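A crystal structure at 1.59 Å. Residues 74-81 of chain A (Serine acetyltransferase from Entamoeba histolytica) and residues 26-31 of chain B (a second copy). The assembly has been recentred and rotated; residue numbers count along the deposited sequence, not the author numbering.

Chain A 74-81: DSVTAYND
Chain B (26-31) KRDYPH

The end of a helix leaves carbonyl oxygens without helical partners, and an arginine from a neighbouring subunit is well suited to collect them. In this serine acetyltransferase, chain A is already helical at Asp74(A), stays so through Tyr79(A) and leaves helical geometry at Asn80(A) (-131/-113°), whose chi1 m side chain lets Asn80(A) ND2 donate to Val76(A) O at 2.9 Å. Chain B crosses this end as an irregular, largely extended segment, its numbering running opposite to chain A; the stretches bury 365 Å² together.

After Lys26(B), the CA-to-CB bond of Arg27(B) (-76/147°) points toward chain A, and chi1 m, chi2 and chi3 t and chi4 -75° carry the guanidinium to the helix end. Arg27(B) NH1 donates to Ala78(A) O and Asn80(A) O, both at 2.9 Å; Tyr79(A) O lies over one guanidinium face, 3.2 Å from Arg27(B) CZ. Asp28(B) (-103/104°) sends its carboxylate away, but Asp28(B) O sits 3.5 Å from Ala78(A) CB, a small side chain permitting close approach. Tyr29(B) (-79/155°; chi1 m, chi2 -88°) has its CA 5.5 Å from Ala78(A) CA. Its ring edge meets the face of Tyr79(A) (chi1 m, chi2 -82°), centroids 5.2 Å apart, planes at 64°. Pro30(B) (-57/135°, C-gamma exo), its CA 6.0 Å from Ser75(A) CA, offers a compact apolar ring: Pro30(B) CD lies 3.8 Å from both Ala78(A) CB and Tyr79(A) CE2. His31(B) departs.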

# COMPACT_ATOMS: atom_id res chain seq x y z
N ASP A 74 -5.55 -19.08 -18.76
CA ASP A 74 -5.79 -17.99 -19.72
C ASP A 74 -4.71 -16.91 -19.68
O ASP A 74 -4.20 -16.49 -20.72
CB ASP A 74 -7.19 -17.41 -19.54
CG ASP A 74 -8.28 -18.32 -20.12
OD1 ASP A 74 -7.94 -19.32 -20.78
OD2 ASP A 74 -9.48 -18.03 -19.92
N SER A 75 -4.32 -16.52 -18.47
CA SER A 75 -3.28 -15.52 -18.27
C SER A 75 -1.88 -16.01 -18.65
O SER A 75 -1.12 -15.29 -19.28
CB SER A 75 -3.30 -15.04 -16.82
OG SER A 75 -4.53 -14.40 -16.52
N VAL A 76 -1.55 -17.25 -18.30
CA VAL A 76 -0.26 -17.81 -18.70
C VAL A 76 -0.18 -17.91 -20.22
O VAL A 76 0.85 -17.61 -20.80
CB VAL A 76 0.07 -19.16 -18.02
CG1 VAL A 76 1.36 -19.75 -18.58
CG2 VAL A 76 0.21 -18.98 -16.52
N THR A 77 -1.27 -18.34 -20.86
CA THR A 77 -1.32 -18.44 -22.33
C THR A 77 -1.07 -17.07 -23.00
O THR A 77 -0.32 -16.98 -23.99
CB THR A 77 -2.66 -19.03 -22.80
OG1 THR A 77 -2.81 -20.37 -22.30
CG2 THR A 77 -2.74 -19.04 -24.32
N ALA A 78 -1.70 -16.03 -22.47
CA ALA A 78 -1.55 -14.67 -23.01
C ALA A 78 -0.09 -14.22 -23.09
O ALA A 78 0.33 -13.64 -24.09
CB ALA A 78 -2.39 -13.67 -22.23
N TYR A 79 0.67 -14.52 -22.05
CA TYR A 79 2.08 -14.12 -21.95
C TYR A 79 3.04 -15.12 -22.59
O TYR A 79 4.18 -14.77 -22.91
CB TYR A 79 2.46 -13.94 -20.49
CG TYR A 79 1.94 -12.68 -19.85
CD1 TYR A 79 2.60 -11.46 -20.02
CD2 TYR A 79 0.79 -12.71 -19.05
CE1 TYR A 79 2.13 -10.31 -19.40
CE2 TYR A 79 0.31 -11.57 -18.45
CZ TYR A 79 0.98 -10.38 -18.62
OH TYR A 79 0.51 -9.24 -18.02
N ASN A 80 2.58 -16.35 -22.77
CA ASN A 80 3.44 -17.42 -23.25
C ASN A 80 2.76 -18.16 -24.40
O ASN A 80 2.58 -17.58 -25.48
CB ASN A 80 3.78 -18.37 -22.09
CG ASN A 80 4.45 -17.64 -20.92
OD1 ASN A 80 5.68 -17.51 -20.88
ND2 ASN A 80 3.64 -17.18 -19.97
N ASP A 81 2.40 -19.42 -24.19
CA ASP A 81 1.61 -20.17 -25.17
C ASP A 81 0.73 -21.22 -24.49
O ASP A 81 0.88 -21.51 -23.30
CB ASP A 81 2.53 -20.82 -26.21
CG ASP A 81 3.49 -21.81 -25.60
OD1 ASP A 81 4.68 -21.46 -25.41
OD2 ASP A 81 3.06 -22.93 -25.28
N LYS B 26 2.10 -8.18 -30.25
CA LYS B 26 0.94 -8.78 -30.94
C LYS B 26 0.06 -9.56 -29.96
O LYS B 26 -0.99 -10.09 -30.34
CB LYS B 26 1.40 -9.73 -32.04
CG LYS B 26 2.26 -9.12 -33.13
CD LYS B 26 2.80 -10.20 -34.05
CE LYS B 26 3.70 -9.64 -35.13
NZ LYS B 26 3.87 -10.63 -36.23
N ARG B 27 0.50 -9.65 -28.70
CA ARG B 27 -0.22 -10.42 -27.70
C ARG B 27 -1.46 -9.67 -27.23
O ARG B 27 -1.48 -8.44 -27.19
CB ARG B 27 0.68 -10.71 -26.50
CG ARG B 27 1.83 -11.64 -26.83
CD ARG B 27 2.77 -11.82 -25.66
NE ARG B 27 3.81 -12.80 -25.96
CZ ARG B 27 3.63 -14.12 -26.00
NH1 ARG B 27 2.43 -14.65 -25.77
NH2 ARG B 27 4.65 -14.92 -26.29
N ASP B 28 -2.50 -10.42 -26.90
CA ASP B 28 -3.67 -9.86 -26.24
C ASP B 28 -3.62 -10.21 -24.76
O ASP B 28 -3.88 -11.35 -24.35
CB ASP B 28 -4.97 -10.33 -26.91
CG ASP B 28 -5.27 -9.59 -28.22
OD1 ASP B 28 -4.51 -8.68 -28.61
OD2 ASP B 28 -6.29 -9.93 -28.85
N TYR B 29 -3.26 -9.21 -23.98
CA TYR B 29 -3.00 -9.37 -22.56
C TYR B 29 -4.29 -9.41 -21.74
O TYR B 29 -5.32 -8.88 -22.18
CB TYR B 29 -2.08 -8.24 -22.08
CG TYR B 29 -0.71 -8.27 -22.71
CD1 TYR B 29 0.32 -9.02 -22.15
CD2 TYR B 29 -0.43 -7.56 -23.88
CE1 TYR B 29 1.58 -9.07 -22.72
CE2 TYR B 29 0.83 -7.59 -24.46
CZ TYR B 29 1.83 -8.35 -23.88
OH TYR B 29 3.08 -8.39 -24.44
N PRO B 30 -4.25 -10.06 -20.55
CA PRO B 30 -5.42 -10.14 -19.67
C PRO B 30 -5.95 -8.75 -19.31
O PRO B 30 -5.16 -7.86 -18.97
CB PRO B 30 -4.88 -10.84 -18.42
CG PRO B 30 -3.70 -11.61 -18.90
CD PRO B 30 -3.08 -10.74 -19.95
N HIS B 31 -7.26 -8.58 -19.39
CA HIS B 31 -7.89 -7.29 -19.11
C HIS B 31 -7.87 -6.98 -17.62
O HIS B 31 -8.28 -7.80 -16.79
CB HIS B 31 -9.32 -7.23 -19.66
CG HIS B 31 -10.01 -5.93 -19.40
ND1 HIS B 31 -10.89 -5.75 -18.36
CD2 HIS B 31 -9.95 -4.74 -20.05
CE1 HIS B 31 -11.35 -4.50 -18.37
NE2 HIS B 31 -10.79 -3.87 -19.39